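Local structure of alpha-1,6-mannanase (Bacteroides thetaiotaomicron, 4V1S) at residues 115-120 with 125-130; 276-279 with 283-286; 355-360 with 382-387. The protein probably hydrolyses alpha-1,6-mannosidic linkages of mannan as a glycoside hydrolase family 76 enzyme of a gut bacterium. One frame throughout, in Å; residues are numbered along the deposited sequence.

Contact 1: residues 115-120 with 125-130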
ATOM      1  N   ASN A 115      -4.343 -10.597  15.644  1.00 11.86           N
ATOM      2  CA  ASN A 115      -3.466 -10.282  16.780  1.00 13.00           C
ATOM      3  C   ASN A 115      -3.284  -8.802  16.947  1.00 11.90           C
ATOM      4  O   ASN A 115      -2.966  -8.356  18.041  1.00 13.64           O
ATOM      5  CB  ASN A 115      -2.122 -10.935  16.667  1.00 15.11           C
ATOM      6  CG  ASN A 115      -2.208 -12.442  16.759  1.00 16.55           C
ATOM      7  OD1 ASN A 115      -2.900 -12.990  17.613  1.00 22.91           O
ATOM      8  ND2 ASN A 115      -1.484 -13.122  15.886  1.00 16.07           N
ATOM      9  N   TYR A 116      -3.411  -8.050  15.857  1.00 10.78           N
ATOM     10  CA  TYR A 116      -3.280  -6.590  15.875  1.00 10.24           C
ATOM     11  C   TYR A 116      -4.608  -5.841  16.031  1.00 11.47           C
ATOM     12  O   TYR A 116      -4.623  -4.605  16.098  1.00 12.79           O
ATOM     13  CB  TYR A 116      -2.598  -6.122  14.588  1.00 11.03           C
ATOM     14  CG  TYR A 116      -1.173  -6.627  14.375  1.00 10.17           C
ATOM     15  CD1 TYR A 116      -0.917  -7.926  13.981  1.00 11.81           C
ATOM     16  CD2 TYR A 116      -0.086  -5.806  14.581  1.00  9.70           C
ATOM     17  CE1 TYR A 116       0.357  -8.376  13.752  1.00 10.47           C
ATOM     18  CE2 TYR A 116       1.202  -6.252  14.328  1.00 10.93           C
ATOM     19  CZ  TYR A 116       1.427  -7.544  13.981  1.00  9.91           C
ATOM     20  OH  TYR A 116       2.718  -7.974  13.787  1.00 13.16           O
ATOM     21  N   TRP A 117      -5.731  -6.571  16.009  1.00 10.47           N
ATOM     22  CA  TRP A 117      -7.047  -5.923  16.077  1.00 11.04           C
ATOM     23  C   TRP A 117      -7.424  -5.617  17.504  1.00 10.21           C
ATOM     24  O   TRP A 117      -7.400  -6.504  18.368  1.00 11.87           O
ATOM     25  CB  TRP A 117      -8.085  -6.844  15.480  1.00 11.78           C
ATOM     26  CG  TRP A 117      -9.495  -6.334  15.500  1.00 13.17           C
ATOM     27  CD1 TRP A 117     -10.489  -6.731  16.321  1.00 12.58           C
ATOM     28  CD2 TRP A 117     -10.045  -5.324  14.649  1.00 12.03           C
ATOM     29  NE1 TRP A 117     -11.648  -6.085  16.011  1.00 14.27           N
ATOM     30  CE2 TRP A 117     -11.404  -5.190  15.006  1.00 15.48           C
ATOM     31  CE3 TRP A 117      -9.520  -4.501  13.622  1.00 12.46           C
ATOM     32  CZ2 TRP A 117     -12.273  -4.340  14.342  1.00 15.05           C
ATOM     33  CZ3 TRP A 117     -10.382  -3.646  12.994  1.00 14.39           C
ATOM     34  CH2 TRP A 117     -11.753  -3.555  13.375  1.00 15.30           C
ATOM     35  N   HIS A 118      -7.845  -4.375  17.725  1.00 11.66           N
ATOM     36  CA  HIS A 118      -8.414  -3.985  18.996  1.00 10.76           C
ATOM     37  C   HIS A 118      -9.913  -3.798  18.854  1.00 10.43           C
ATOM     38  O   HIS A 118     -10.337  -2.964  18.099  1.00 10.81           O
ATOM     39  CB  HIS A 118      -7.767  -2.711  19.544  1.00 11.59           C
ATOM     40  CG  HIS A 118      -7.883  -2.576  21.026  1.00 11.46           C
ATOM     41  ND1 HIS A 118      -9.096  -2.458  21.676  1.00 12.88           N
ATOM     42  CD2 HIS A 118      -6.939  -2.559  21.996  1.00 14.73           C
ATOM     43  CE1 HIS A 118      -8.894  -2.384  22.975  1.00 13.32           C
ATOM     44  NE2 HIS A 118      -7.593  -2.419  23.195  1.00 13.08           N
ATOM     45  N   PRO A 119     -10.715  -4.564  19.622  1.00 12.50           N
ATOM     46  CA  PRO A 119     -12.185  -4.526  19.413  1.00 12.94           C
ATOM     47  C   PRO A 119     -12.861  -3.300  20.008  1.00 14.24           C
ATOM     48  O   PRO A 119     -13.987  -3.022  19.676  1.00 15.72           O
ATOM     49  CB  PRO A 119     -12.677  -5.762  20.141  1.00 17.31           C
ATOM     50  CG  PRO A 119     -11.654  -6.008  21.193  1.00 18.24           C
ATOM     51  CD  PRO A 119     -10.336  -5.591  20.598  1.00 15.13           C
ATOM     52  N   ASN A 120     -12.172  -2.577  20.882  1.00 12.70           N
ATOM     53  CA  ASN A 120     -12.766  -1.395  21.535  1.00 14.45           C
ATOM     54  C   ASN A 120     -11.738  -0.703  22.391  1.00 13.24           C
ATOM     55  O   ASN A 120     -11.530  -1.090  23.567  1.00 14.07           O
ATOM     56  CB  ASN A 120     -13.995  -1.708  22.428  1.00 14.34           C
ATOM     57  CG  ASN A 120     -14.494  -0.447  23.144  1.00 17.27           C
ATOM     58  OD1 ASN A 120     -14.099   0.673  22.769  1.00 16.90           O
ATOM     59  ND2 ASN A 120     -15.316  -0.599  24.149  1.00 16.88           N
ATOM     60  N   ALA A 125     -13.281   0.283  17.540  1.00 12.69           N
ATOM     61  CA  ALA A 125     -12.402  -0.810  17.117  1.00 13.50           C
ATOM     62  C   ALA A 125     -11.474  -0.365  15.990  1.00 11.30           C
ATOM     63  O   ALA A 125     -11.831   0.498  15.187  1.00 13.79           O
ATOM     64  CB  ALA A 125     -13.263  -1.970  16.614  1.00 13.02           C
ATOM     65  N   GLY A 126     -10.308  -0.997  15.906  1.00 10.31           N
ATOM     66  CA  GLY A 126      -9.414  -0.709  14.837  1.00  9.68           C
ATOM     67  C   GLY A 126      -8.106  -1.446  15.052  1.00 10.08           C
ATOM     68  O   GLY A 126      -7.801  -1.911  16.158  1.00 10.87           O
ATOM     69  N   TYR A 127      -7.328  -1.578  13.982  1.00 12.64           N
ATOM     70  CA  TYR A 127      -6.023  -2.219  14.088  1.00 10.22           C
ATOM     71  C   TYR A 127      -4.987  -1.288  14.767  1.00 10.19           C
ATOM     72  O   TYR A 127      -5.013  -0.096  14.565  1.00 11.44           O
ATOM     73  CB  TYR A 127      -5.484  -2.598  12.706  1.00  9.46           C
ATOM     74  CG  TYR A 127      -6.189  -3.773  12.056  1.00 10.02           C
ATOM     75  CD1 TYR A 127      -5.920  -5.088  12.448  1.00  9.68           C
ATOM     76  CD2 TYR A 127      -7.154  -3.575  11.077  1.00 11.29           C
ATOM     77  CE1 TYR A 127      -6.627  -6.169  11.899  1.00 11.96           C
ATOM     78  CE2 TYR A 127      -7.823  -4.651  10.497  1.00 11.49           C
ATOM     79  CZ  TYR A 127      -7.554  -5.955  10.911  1.00 11.03           C
ATOM     80  OH  TYR A 127      -8.237  -7.004  10.326  1.00 14.44           O
ATOM     81  N   ALA A 128      -4.113  -1.915  15.547  1.00 10.12           N
ATOM     82  CA  ALA A 128      -2.939  -1.298  16.205  1.00 10.53           C
ATOM     83  C   ALA A 128      -1.662  -1.580  15.436  1.00 10.78           C
ATOM     84  O   ALA A 128      -1.584  -2.535  14.633  1.00 11.62           O
ATOM     85  CB  ALA A 128      -2.838  -1.769  17.641  1.00 11.72           C
ATOM     86  N   THR A 129      -0.640  -0.777  15.744  1.00 11.57           N
ATOM     87  CA  THR A 129       0.624  -0.899  15.080  1.00 11.95           C
ATOM     88  C   THR A 129       1.385  -2.159  15.525  1.00 12.50           C
ATOM     89  O   THR A 129       2.182  -2.715  14.771  1.00 12.84           O
ATOM     90  CB  THR A 129       1.482   0.354  15.289  1.00 12.44           C
ATOM     91  OG1 THR A 129       2.457   0.433  14.246  1.00 12.79           O
ATOM     92  CG2 THR A 129       2.090   0.417  16.672  1.00 15.30           C
ATOM     93  N   LEU A 130       1.115  -2.607  16.741  1.00 12.99           N
ATOM     94  CA  LEU A 130       1.685  -3.834  17.286  1.00 12.09           C
ATOM     95  C   LEU A 130       0.571  -4.726  17.835  1.00 12.63           C
ATOM     96  O   LEU A 130      -0.553  -4.281  18.036  1.00 13.38           O
ATOM     97  CB  LEU A 130       2.670  -3.476  18.403  1.00 14.15           C
ATOM     98  CG  LEU A 130       4.039  -2.922  17.986  1.00 16.49           C
ATOM     99  CD1 LEU A 130       4.754  -2.272  19.154  1.00 18.99           C
ATOM    100  CD2 LEU A 130       4.911  -4.001  17.351  1.00 17.29           C
TER
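Y116 meets the second segment with both its carbonyl and its ring. Its O accepts an almost straight bond from A128 N (2.8 Å, N-H...O 175°), while the CD2 and CE2 side of the ring runs along the backbone of 128-130, with T129 O at the ring edge and in its plane. The phenol OH hydrogen-bonds S79 O beyond the hairpin, and I81 and N84 of helix 81-97 touch the side chain. W117 follows, in a non-hydrogen-bonded pair with Y127. With CG anti to the backbone N (chi1 179°), the indole swings toward the partner strand and stands edge-on to the phenol: CE3 lies over the centre of the Y127 ring, 3.4 Å above its plane, a T-shaped stack with the planes 69° apart. The rest of the six-membered ring lies along the strand, with G126 N over one face, CZ3 3.6 Å from G126 CA and CZ2 3.4 Å from A125 CB; K167 adds a cation-pi contact. These strands, 117-121 and 124-127, form a two-stranded antiparallel beta hairpin, and Y127 carries it onto helices 142-159 and 162-177, touching L152 and A171. H118 forms the hydrogen-bonded pair with G126: H118 N gives to G126 O from above the carbonyl plane, whereas G126 N meets H118 O within it, each at 2.9 Å. The imidazole turns to the other face of the hairpin, its ND1 accepting from N120 N in the ring plane (3.2 Å) and its NE2 hydrogen-bonded to K136 O. At P119 the chain turns a corner, and P119 O rests 3.3 Å from A125 CB.

Contact 2: residues 276-279 with 283-286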
ATOM      1  N   LYS A 276     -10.276   5.318  -9.538  1.00 16.61           N
ATOM      2  CA  LYS A 276     -11.563   4.743  -9.118  0.50 18.31           C
ATOM      3  C   LYS A 276     -12.667   5.790  -9.109  1.00 18.08           C
ATOM      4  O   LYS A 276     -13.809   5.492  -9.462  1.00 19.62           O
ATOM      5  CB  LYS A 276     -11.480   4.047  -7.763  0.50 17.53           C
ATOM      6  CG  LYS A 276     -10.539   2.855  -7.791  0.50 19.69           C
ATOM      7  CD  LYS A 276     -10.778   1.878  -6.660  0.50 17.30           C
ATOM      8  CE  LYS A 276     -11.926   0.922  -6.982  0.50 19.27           C
ATOM      9  NZ  LYS A 276     -11.533  -0.029  -8.067  0.50 29.19           N
ATOM     10  N   MET A 277     -12.325   7.020  -8.720  1.00 16.51           N
ATOM     11  CA  MET A 277     -13.318   8.097  -8.705  1.00 18.88           C
ATOM     12  C   MET A 277     -13.760   8.422 -10.116  1.00 21.05           C
ATOM     13  O   MET A 277     -14.938   8.688 -10.345  1.00 21.44           O
ATOM     14  CB  MET A 277     -12.783   9.330  -7.996  1.00 19.03           C
ATOM     15  CG  MET A 277     -12.506   9.050  -6.519  1.00 16.22           C
ATOM     16  SD  MET A 277     -11.681  10.346  -5.623  1.00 17.47           S
ATOM     17  CE  MET A 277     -13.100  11.417  -5.305  1.00 18.89           C
ATOM     18  N   TYR A 278     -12.831   8.345 -11.062  1.00 17.76           N
ATOM     19  CA  TYR A 278     -13.171   8.491 -12.466  1.00 21.63           C
ATOM     20  C   TYR A 278     -14.166   7.436 -12.926  1.00 23.21           C
ATOM     21  O   TYR A 278     -15.177   7.760 -13.558  1.00 27.97           O
ATOM     22  CB  TYR A 278     -11.911   8.415 -13.322  1.00 20.19           C
ATOM     23  CG  TYR A 278     -12.200   8.393 -14.802  1.00 23.99           C
ATOM     24  CD1 TYR A 278     -12.904   9.429 -15.408  1.00 26.49           C
ATOM     25  CD2 TYR A 278     -11.758   7.340 -15.596  1.00 27.01           C
ATOM     26  CE1 TYR A 278     -13.171   9.409 -16.766  1.00 31.94           C
ATOM     27  CE2 TYR A 278     -12.006   7.325 -16.951  1.00 33.90           C
ATOM     28  CZ  TYR A 278     -12.721   8.356 -17.528  1.00 29.07           C
ATOM     29  OH  TYR A 278     -12.958   8.337 -18.879  1.00 37.92           O
ATOM     30  N   GLN A 279     -13.899   6.177 -12.609  1.00 22.56           N
ATOM     31  CA  GLN A 279     -14.827   5.098 -12.994  1.00 24.95           C
ATOM     32  C   GLN A 279     -16.213   5.280 -12.361  1.00 27.79           C
ATOM     33  O   GLN A 279     -17.236   5.025 -13.015  1.00 29.89           O
ATOM     34  CB  GLN A 279     -14.248   3.731 -12.617  1.00 22.84           C
ATOM     35  CG  GLN A 279     -12.985   3.369 -13.390  1.00 29.79           C
ATOM     36  CD  GLN A 279     -13.141   3.380 -14.921  1.00 38.36           C
ATOM     37  OE1 GLN A 279     -12.173   3.624 -15.664  1.00 38.66           O
ATOM     38  NE2 GLN A 279     -14.346   3.108 -15.404  1.00 41.40           N
ATOM     39  N   ASP A 283     -16.379  11.566 -14.336  1.00 30.73           N
ATOM     40  CA  ASP A 283     -15.916  12.949 -14.446  1.00 27.80           C
ATOM     41  C   ASP A 283     -14.449  12.922 -14.867  1.00 30.32           C
ATOM     42  O   ASP A 283     -13.578  12.477 -14.125  1.00 24.82           O
ATOM     43  CB  ASP A 283     -16.096  13.693 -13.123  1.00 28.88           C
ATOM     44  CG  ASP A 283     -15.768  15.190 -13.220  1.00 32.18           C
ATOM     45  OD1 ASP A 283     -14.997  15.609 -14.110  1.00 30.87           O
ATOM     46  OD2 ASP A 283     -16.280  15.957 -12.374  1.00 41.17           O
ATOM     47  N   GLU A 284     -14.193  13.440 -16.059  1.00 33.08           N
ATOM     48  CA  GLU A 284     -12.864  13.393 -16.656  1.00 28.53           C
ATOM     49  C   GLU A 284     -11.800  14.132 -15.839  1.00 24.30           C
ATOM     50  O   GLU A 284     -10.623  13.865 -15.996  1.00 23.91           O
ATOM     51  CB  GLU A 284     -12.909  13.977 -18.079  1.00 32.25           C
ATOM     52  CG  GLU A 284     -13.708  13.152 -19.074  1.00 38.44           C
ATOM     53  CD  GLU A 284     -13.034  11.847 -19.471  1.00 40.99           C
ATOM     54  OE1 GLU A 284     -11.784  11.789 -19.501  1.00 39.34           O
ATOM     55  OE2 GLU A 284     -13.764  10.874 -19.764  1.00 44.14           O
ATOM     56  N   LYS A 285     -12.203  15.060 -14.978  1.00 21.32           N
ATOM     57  CA  LYS A 285     -11.226  15.743 -14.125  1.00 23.83           C
ATOM     58  C   LYS A 285     -10.390  14.769 -13.305  1.00 19.52           C
ATOM     59  O   LYS A 285      -9.225  15.029 -13.049  1.00 20.67           O
ATOM     60  CB  LYS A 285     -11.896  16.735 -13.177  1.00 24.95           C
ATOM     61  CG  LYS A 285     -12.542  16.122 -11.933  1.00 33.05           C
ATOM     62  CD  LYS A 285     -13.333  17.173 -11.172  1.00 35.91           C
ATOM     63  CE  LYS A 285     -13.859  16.634  -9.854  1.00 37.74           C
ATOM     64  NZ  LYS A 285     -14.328  17.755  -9.001  1.00 39.31           N
ATOM     65  N   TYR A 286     -10.987  13.666 -12.876  1.00 20.11           N
ATOM     66  CA  TYR A 286     -10.258  12.694 -12.067  1.00 18.78           C
ATOM     67  C   TYR A 286      -9.190  11.972 -12.905  1.00 19.18           C
ATOM     68  O   TYR A 286      -8.071  11.725 -12.425  1.00 17.83           O
ATOM     69  CB  TYR A 286     -11.222  11.688 -11.439  1.00 19.61           C
ATOM     70  CG  TYR A 286     -12.139  12.284 -10.393  1.00 19.58           C
ATOM     71  CD1 TYR A 286     -11.623  12.803  -9.216  1.00 19.74           C
ATOM     72  CD2 TYR A 286     -13.526  12.312 -10.575  1.00 21.04           C
ATOM     73  CE1 TYR A 286     -12.440  13.347  -8.241  1.00 17.83           C
ATOM     74  CE2 TYR A 286     -14.373  12.855  -9.605  1.00 22.27           C
ATOM     75  CZ  TYR A 286     -13.833  13.381  -8.445  1.00 17.97           C
ATOM     76  OH  TYR A 286     -14.631  13.925  -7.486  1.00 22.77           O
TER
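M277 and Y286 form the tightly packed side of a helical hairpin, helices 264-281 and 284-301 joined by a tight turn. M277 CB sits over the centre of the Y286 ring, 3.8 Å from the centroid and 9° off the normal, a CH-pi contact. The methionine bends at chi3 (80°), bringing CE to 3.6 Å from Y286 CE1; SD approaches the ring obliquely, a Met-aromatic contact. K285 CE covers the opposite face, 3.5 Å above the ring plane. I229 and N232 of helix 222-239 touch both side chains, so this end faces the helical body. Y278 CB and Y286 CB touch at 3.8 Å, where the CA atoms of these residues are 5.1 Å apart.

The other side is looser and more polar. Y278 points its ring outward past the turn, with D283 O at its edge, and its OH donates to E284 OE2 at 2.8 Å. The exposed E284 bends at chi2 and runs alongside the tyrosine in the same direction, ring and carboxylate planes 73° apart. D283 is the N-cap of the second helix, its OD1 accepting from K285 N (3.0 Å). The phenol would probably offset part of the E284 charge, while D283 and E284 place negative charge at a helix N terminus, where the dipole is likely to favour it.

Contact 3: residues 355-360 with 382-387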
ATOM      1  N   GLY A 355      19.509 -13.167  -1.145  1.00 20.23           N
ATOM      2  CA  GLY A 355      18.084 -13.068  -1.471  1.00 19.81           C
ATOM      3  C   GLY A 355      17.303 -12.033  -0.664  1.00 19.20           C
ATOM      4  O   GLY A 355      16.059 -12.128  -0.548  1.00 19.57           O
ATOM      5  N   ARG A 356      18.027 -11.042  -0.133  1.00 18.07           N
ATOM      6  CA  ARG A 356      17.442  -9.923   0.615  1.00 16.89           C
ATOM      7  C   ARG A 356      17.382  -8.641  -0.197  1.00 15.58           C
ATOM      8  O   ARG A 356      18.067  -8.494  -1.220  1.00 17.63           O
ATOM      9  CB  ARG A 356      18.189  -9.698   1.920  1.00 15.84           C
ATOM     10  CG  ARG A 356      18.221 -10.974   2.750  1.00 19.72           C
ATOM     11  CD  ARG A 356      18.762 -10.685   4.108  1.00 20.05           C
ATOM     12  NE  ARG A 356      18.797 -11.889   4.922  1.00 22.75           N
ATOM     13  CZ  ARG A 356      19.893 -12.469   5.346  1.00 23.96           C
ATOM     14  NH1 ARG A 356      21.094 -12.000   5.012  1.00 46.96           N
ATOM     15  NH2 ARG A 356      19.811 -13.558   6.091  1.00 30.94           N
ATOM     16  N   TYR A 357      16.531  -7.724   0.265  1.00 17.18           N
ATOM     17  CA  TYR A 357      16.259  -6.472  -0.443  1.00 14.92           C
ATOM     18  C   TYR A 357      16.557  -5.255   0.417  1.00 15.59           C
ATOM     19  O   TYR A 357      16.320  -5.261   1.638  1.00 15.86           O
ATOM     20  CB  TYR A 357      14.796  -6.441  -0.933  1.00 15.22           C
ATOM     21  CG  TYR A 357      14.614  -7.458  -2.022  1.00 15.21           C
ATOM     22  CD1 TYR A 357      14.333  -8.800  -1.730  1.00 16.48           C
ATOM     23  CD2 TYR A 357      14.822  -7.107  -3.353  1.00 15.99           C
ATOM     24  CE1 TYR A 357      14.245  -9.745  -2.748  1.00 16.65           C
ATOM     25  CE2 TYR A 357      14.710  -8.044  -4.375  1.00 14.29           C
ATOM     26  CZ  TYR A 357      14.454  -9.363  -4.068  1.00 17.05           C
ATOM     27  OH  TYR A 357      14.381 -10.281  -5.103  1.00 17.54           O
ATOM     28  N   PRO A 358      17.075  -4.197  -0.221  1.00 17.09           N
ATOM     29  CA  PRO A 358      17.372  -2.966   0.470  1.00 17.79           C
ATOM     30  C   PRO A 358      16.130  -2.105   0.710  1.00 16.04           C
ATOM     31  O   PRO A 358      15.071  -2.298   0.097  1.00 18.15           O
ATOM     32  CB  PRO A 358      18.316  -2.271  -0.497  1.00 17.38           C
ATOM     33  CG  PRO A 358      17.752  -2.645  -1.843  1.00 16.81           C
ATOM     34  CD  PRO A 358      17.370  -4.094  -1.663  1.00 18.23           C
ATOM     35  N   GLU A 359      16.290  -1.115   1.566  1.00 16.50           N
ATOM     36  CA  GLU A 359      15.214  -0.180   1.850  1.00 14.96           C
ATOM     37  C   GLU A 359      14.816   0.667   0.630  1.00 14.36           C
ATOM     38  O   GLU A 359      13.614   0.851   0.361  1.00 14.67           O
ATOM     39  CB  GLU A 359      15.629   0.748   2.975  1.00 14.40           C
ATOM     40  CG  GLU A 359      14.615   1.809   3.321  1.00 16.72           C
ATOM     41  CD  GLU A 359      14.841   2.457   4.674  1.00 18.10           C
ATOM     42  OE1 GLU A 359      15.945   2.337   5.262  1.00 21.00           O
ATOM     43  OE2 GLU A 359      13.920   3.140   5.156  1.00 21.43           O
ATOM     44  N   HIS A 360      15.822   1.129  -0.110  1.00 15.20           N
ATOM     45  CA  HIS A 360      15.625   2.108  -1.191  0.50 15.41           C
ATOM     46  C   HIS A 360      15.792   1.420  -2.558  1.00 14.71           C
ATOM     47  O   HIS A 360      16.584   0.479  -2.698  1.00 17.91           O
ATOM     48  CB  HIS A 360      16.619   3.256  -0.977  0.50 15.64           C
ATOM     49  CG  HIS A 360      16.331   4.505  -1.762  0.50 15.49           C
ATOM     50  ND1 HIS A 360      15.663   5.595  -1.235  0.50 15.88           N
ATOM     51  CD2 HIS A 360      16.688   4.856  -3.020  0.50 12.27           C
ATOM     52  CE1 HIS A 360      15.609   6.548  -2.145  0.50 13.05           C
ATOM     53  NE2 HIS A 360      16.225   6.117  -3.237  0.50 16.38           N
ATOM     54  N   TYR A 382       5.396  -8.747  -3.060  1.00 11.26           N
ATOM     55  CA  TYR A 382       4.130  -8.250  -3.573  1.00 11.54           C
ATOM     56  C   TYR A 382       4.243  -7.841  -5.051  1.00 10.68           C
ATOM     57  O   TYR A 382       3.436  -8.268  -5.889  1.00 11.22           O
ATOM     58  CB  TYR A 382       3.639  -7.107  -2.697  1.00 10.72           C
ATOM     59  CG  TYR A 382       2.469  -6.326  -3.235  1.00  9.44           C
ATOM     60  CD1 TYR A 382       1.336  -6.969  -3.686  1.00 12.19           C
ATOM     61  CD2 TYR A 382       2.478  -4.933  -3.244  1.00 12.22           C
ATOM     62  CE1 TYR A 382       0.236  -6.244  -4.189  1.00 13.48           C
ATOM     63  CE2 TYR A 382       1.417  -4.203  -3.749  1.00 12.64           C
ATOM     64  CZ  TYR A 382       0.282  -4.849  -4.213  1.00 11.80           C
ATOM     65  OH  TYR A 382      -0.747  -4.100  -4.716  1.00 13.97           O
ATOM     66  N   MET A 383       5.297  -7.101  -5.385  1.00 11.95           N
ATOM     67  CA  MET A 383       5.536  -6.733  -6.785  1.00 11.58           C
ATOM     68  C   MET A 383       5.699  -7.947  -7.687  1.00 12.52           C
ATOM     69  O   MET A 383       5.155  -7.993  -8.799  1.00 13.82           O
ATOM     70  CB  MET A 383       6.744  -5.853  -6.896  1.00 12.79           C
ATOM     71  CG  MET A 383       6.534  -4.473  -6.316  1.00 13.81           C
ATOM     72  SD  MET A 383       5.313  -3.438  -7.148  1.00 15.34           S
ATOM     73  CE  MET A 383       3.837  -3.779  -6.220  1.00 18.20           C
ATOM     74  N   TYR A 384       6.398  -8.956  -7.193  1.00 11.95           N
ATOM     75  CA  TYR A 384       6.572 -10.154  -8.026  1.00 14.06           C
ATOM     76  C   TYR A 384       5.261 -10.858  -8.297  1.00 15.08           C
ATOM     77  O   TYR A 384       5.048 -11.362  -9.395  1.00 13.40           O
ATOM     78  CB  TYR A 384       7.608 -11.133  -7.444  1.00 12.79           C
ATOM     79  CG  TYR A 384       9.007 -10.599  -7.335  1.00 15.06           C
ATOM     80  CD1 TYR A 384       9.540  -9.747  -8.301  1.00 12.80           C
ATOM     81  CD2 TYR A 384       9.812 -10.942  -6.247  1.00 13.18           C
ATOM     82  CE1 TYR A 384      10.810  -9.208  -8.148  1.00 15.33           C
ATOM     83  CE2 TYR A 384      11.133 -10.477  -6.122  1.00 12.94           C
ATOM     84  CZ  TYR A 384      11.614  -9.603  -7.087  1.00 14.46           C
ATOM     85  OH  TYR A 384      12.885  -9.115  -6.979  1.00 15.59           O
ATOM     86  N   MET A 385       4.392 -10.943  -7.292  1.00 13.87           N
ATOM     87  CA  MET A 385       3.123 -11.594  -7.479  1.00 12.29           C
ATOM     88  C   MET A 385       2.239 -10.777  -8.444  1.00 12.39           C
ATOM     89  O   MET A 385       1.511 -11.342  -9.276  1.00 14.82           O
ATOM     90  CB  MET A 385       2.421 -11.823  -6.146  1.00 14.08           C
ATOM     91  CG  MET A 385       1.208 -12.731  -6.249  1.00 12.43           C
ATOM     92  SD  MET A 385       1.570 -14.420  -6.650  1.00 17.82           S
ATOM     93  CE  MET A 385       1.845 -15.106  -5.022  1.00 19.18           C
ATOM     94  N   ARG A 386       2.277  -9.451  -8.306  1.00 14.21           N
ATOM     95  CA  ARG A 386       1.565  -8.590  -9.248  1.00 14.69           C
ATOM     96  C   ARG A 386       2.009  -8.808 -10.692  1.00 14.36           C
ATOM     97  O   ARG A 386       1.191  -8.954 -11.616  1.00 16.81           O
ATOM     98  CB  ARG A 386       1.720  -7.132  -8.883  1.00 14.43           C
ATOM     99  CG  ARG A 386       1.058  -6.758  -7.573  1.00 13.59           C
ATOM    100  CD  ARG A 386      -0.432  -6.632  -7.730  1.00 16.40           C
ATOM    101  NE  ARG A 386      -0.800  -5.306  -8.160  1.00 17.89           N
ATOM    102  CZ  ARG A 386      -1.867  -4.968  -8.861  1.00 15.03           C
ATOM    103  NH1 ARG A 386      -2.696  -5.881  -9.283  1.00 18.28           N
ATOM    104  NH2 ARG A 386      -2.102  -3.684  -9.115  1.00 17.85           N
ATOM    105  N   ALA A 387       3.305  -8.817 -10.880  1.00 13.15           N
ATOM    106  CA  ALA A 387       3.888  -9.073 -12.197  1.00 14.63           C
ATOM    107  C   ALA A 387       3.475 -10.456 -12.731  1.00 16.04           C
ATOM    108  O   ALA A 387       3.147 -10.592 -13.884  1.00 18.65           O
ATOM    109  CB  ALA A 387       5.400  -8.957 -12.123  1.00 17.38           C
TER
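Y357 and Y384 both place CG beside the backbone N and anti to the carbonyl carbon (chi1 -69° and -62°), and from opposite directions these torsions bring their hydroxyls together. The link ties the loop between helices 334-350 and 374-394 to the flank of the latter, within what is, as in family 76 generally, an (alpha/alpha)6-barrel fold. The backbones stay well apart: the nearest CA atoms, those of Y357 and M383, are 12.5 Å from each other, and the two long side chains cover the distance. The two OH atoms are 2.7 Å apart in a hydrogen bond for which either tyrosine could be the donor. Y357 OH lies at the edge of the Y384 ring and in its plane, whereas Y384 OH reaches the Y357 ring obliquely.

Both side chains are buried. I346 of helix 334-350 touches both rings, and C50 and T53 of helix 46-61 border Y384. Replacing Y384 with a phenylalanine would remove one hydroxyl and would probably leave the buried Y357 OH without this partner and free to turn. Beyond the polar bridge, apolar contact is slight, the closest carbons being Y357 CZ and Y384 CE2 at 4.1 Å.

Overall arrangement
From the N terminus the three contacts follow in series, each closing before the next opens, so none nests within or crosses another. Contact 1 closes the short hairpin between helices 99-114 and 142-159. Contact 2 comes later, at the turn between the consecutive helices 264-281 and 284-301, and its centre lies about 33 Å from that of contact 1. Contact 3 closes the longest loop, bringing the segment after helix 334-350 back to the last helix, 374-394; nearest atoms of contacts 2 and 3 are about 10 Å apart. Helix 81-97 relates contacts 1 and 3 indirectly: I81 touches Y116 and Y127, while E93 forms a salt bridge with R386.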